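Local coordinates for protein ribonuclease VapC (Klebsiella pneumoniae, PDB 7BY3) that probably acts as the magnesium-dependent RNA-cleaving toxin of a VapBC toxin-antitoxin system, built on a PIN domain, at residues Ile67-Ser70 and Gln71-Glu75. Residues are numbered along the deposited sequence; the frame is centred on the assembly and turned at random.
Sequences INIS and QDIAE
I73 sits in the first turn of helix 71-83 and reaches back along the chain that leads into it. Its two branches meet different residues. CD1, at the end of the longer branch, lies 4.1 Å from CG2 of I67 and 3.2 Å from the backbone O of N68, a close approach of methyl to carbonyl. CG2, on the short branch, touches CG2 of I69 at 4.0 Å. With chi1 at -81°, I73 holds CG1 beside its backbone N and CG2 anti to that N, and an extended chi2 (166°) carries CD1 out to I67. The branches are thus split between the two isoleucines. Each of these isoleucines crosses I73 at about a right angle. I73 also packs on T96 and L99 of helix 88-99.

S70 is the N-cap residue, but its side chain makes no capping bond. Its carbonyl takes the first helical bond. The O of S70 takes a nearly straight bond from A74 N at 3.0 Å, 165° at the hydrogen, and a weak, bent one from I73 N. The hydroxyl of S70 works through a water: OG lies 3.1 Å from it, and the same water accepts from D72 N. The water thus links the S70 hydroxyl to a first-turn N-H. Q71 is bent at chi2, which brings NE2 toward E75 one turn later, in a weak bond to OE1. The other carboxylate oxygen of E75 forms a salt bridge to R58 of the second subunit, and I69 packs on I69 of that subunit.

The arrangement is a strand-to-helix connection of the PIN domain, with a water bridging the N-cap serine and the first turn, at the subunit interface.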
ATOM      1  N   ILE B  67       3.051  -3.691  -9.056  1.00 29.41           N
ATOM      2  CA  ILE B  67       1.680  -3.957  -8.653  1.00 30.76           C
ATOM      3  C   ILE B  67       1.272  -3.145  -7.427  1.00 31.13           C
ATOM      4  O   ILE B  67       1.849  -3.287  -6.349  1.00 30.02           O
ATOM      5  CB  ILE B  67       1.481  -5.456  -8.371  1.00 29.75           C
ATOM      6  CG1 ILE B  67       2.040  -6.284  -9.533  1.00 28.20           C
ATOM      7  CG2 ILE B  67       0.012  -5.763  -8.138  1.00 30.98           C
ATOM      8  CD1 ILE B  67       1.842  -7.772  -9.387  1.00 29.39           C
ATOM      9  N   ASN B  68       0.269  -2.292  -7.609  1.00 33.20           N
ATOM     10  CA  ASN B  68      -0.253  -1.463  -6.531  1.00 34.27           C
ATOM     11  C   ASN B  68      -1.008  -2.285  -5.495  1.00 33.53           C
ATOM     12  O   ASN B  68      -1.459  -3.394  -5.778  1.00 31.54           O
ATOM     13  CB  ASN B  68      -1.177  -0.375  -7.087  1.00 37.11           C
ATOM     14  CG  ASN B  68      -0.518   0.463  -8.163  1.00 43.52           C
ATOM     15  OD1 ASN B  68       0.679   0.743  -8.107  1.00 42.55           O
ATOM     16  ND2 ASN B  68      -1.303   0.875  -9.152  1.00 48.51           N
ATOM     17  N   ILE B  69      -1.143  -1.734  -4.292  1.00 34.86           N
ATOM     18  CA  ILE B  69      -1.948  -2.367  -3.257  1.00 34.67           C
ATOM     19  C   ILE B  69      -3.372  -1.834  -3.327  1.00 36.58           C
ATOM     20  O   ILE B  69      -3.623  -0.653  -3.084  1.00 36.27           O
ATOM     21  CB  ILE B  69      -1.372  -2.126  -1.847  1.00 32.45           C
ATOM     22  CG1 ILE B  69       0.107  -2.509  -1.802  1.00 30.35           C
ATOM     23  CG2 ILE B  69      -2.161  -2.910  -0.805  1.00 32.29           C
ATOM     24  CD1 ILE B  69       1.004  -1.395  -1.327  1.00 29.36           C
ATOM     25  N   SER B  70      -4.298  -2.720  -3.669  1.00 35.89           N
ATOM     26  CA  SER B  70      -5.708  -2.375  -3.759  1.00 37.58           C
ATOM     27  C   SER B  70      -6.503  -3.155  -2.718  1.00 38.79           C
ATOM     28  O   SER B  70      -5.927  -3.862  -1.893  1.00 38.10           O
ATOM     29  CB  SER B  70      -6.243  -2.647  -5.162  1.00 39.89           C
ATOM     30  OG  SER B  70      -6.129  -4.021  -5.481  1.00 43.53           O
ATOM     31  N   GLN B  71      -7.824  -3.013  -2.759  1.00 41.92           N
ATOM     32  CA  GLN B  71      -8.694  -3.524  -1.704  1.00 39.64           C
ATOM     33  C   GLN B  71      -8.569  -5.028  -1.439  1.00 40.94           C
ATOM     34  O   GLN B  71      -8.556  -5.450  -0.283  1.00 46.12           O
ATOM     35  CB  GLN B  71     -10.150  -3.183  -2.026  1.00 41.08           C
ATOM     36  CG  GLN B  71     -11.134  -3.610  -0.952  1.00 40.65           C
ATOM     37  CD  GLN B  71     -10.848  -2.962   0.390  1.00 39.11           C
ATOM     38  OE1 GLN B  71     -10.829  -1.737   0.510  1.00 41.98           O
ATOM     39  NE2 GLN B  71     -10.622  -3.785   1.407  1.00 38.86           N
ATOM     40  N   ASP B  72      -8.485  -5.842  -2.485  1.00 40.16           N
ATOM     41  CA  ASP B  72      -8.462  -7.287  -2.264  1.00 41.31           C
ATOM     42  C   ASP B  72      -7.062  -7.900  -2.224  1.00 38.87           C
ATOM     43  O   ASP B  72      -6.919  -9.103  -2.013  1.00 37.94           O
ATOM     44  CB  ASP B  72      -9.323  -8.000  -3.304  1.00 48.49           C
ATOM     45  CG  ASP B  72     -10.758  -8.183  -2.836  1.00 64.04           C
ATOM     46  OD1 ASP B  72     -11.268  -7.296  -2.118  1.00 64.00           O
ATOM     47  OD2 ASP B  72     -11.370  -9.220  -3.168  1.00 70.09           O
ATOM     48  N   ILE B  73      -6.031  -7.085  -2.418  1.00 37.36           N
ATOM     49  CA  ILE B  73      -4.695  -7.485  -1.990  1.00 33.40           C
ATOM     50  C   ILE B  73      -4.665  -7.279  -0.486  1.00 31.80           C
ATOM     51  O   ILE B  73      -4.156  -8.112   0.265  1.00 31.86           O
ATOM     52  CB  ILE B  73      -3.573  -6.679  -2.672  1.00 32.58           C
ATOM     53  CG1 ILE B  73      -3.295  -7.237  -4.067  1.00 33.28           C
ATOM     54  CG2 ILE B  73      -2.297  -6.725  -1.845  1.00 28.36           C
ATOM     55  CD1 ILE B  73      -2.470  -6.320  -4.934  1.00 35.55           C
ATOM     56  N   ALA B  74      -5.248  -6.164  -0.061  1.00 32.35           N
ATOM     57  CA  ALA B  74      -5.409  -5.856   1.351  1.00 31.66           C
ATOM     58  C   ALA B  74      -6.246  -6.924   2.040  1.00 30.44           C
ATOM     59  O   ALA B  74      -5.969  -7.300   3.176  1.00 30.81           O
ATOM     60  CB  ALA B  74      -6.046  -4.487   1.524  1.00 32.99           C
ATOM     61  N   GLU B  75      -7.267  -7.409   1.342  1.00 31.88           N
ATOM     62  CA  GLU B  75      -8.141  -8.449   1.875  1.00 34.02           C
ATOM     63  C   GLU B  75      -7.362  -9.728   2.162  1.00 31.07           C
ATOM     64  O   GLU B  75      -7.459 -10.299   3.248  1.00 30.75           O
ATOM     65  CB  GLU B  75      -9.279  -8.744   0.897  1.00 37.59           C
ATOM     66  CG  GLU B  75     -10.553  -9.212   1.562  1.00 38.59           C
ATOM     67  CD  GLU B  75     -11.202  -8.114   2.370  1.00 37.27           C
ATOM     68  OE1 GLU B  75     -11.623  -7.106   1.767  1.00 38.15           O
ATOM     69  OE2 GLU B  75     -11.280  -8.252   3.607  1.00 38.60           O
TER
HETATM   70  O   HOH W   1      -9.154  -4.329  -4.962  1.00 43.70           O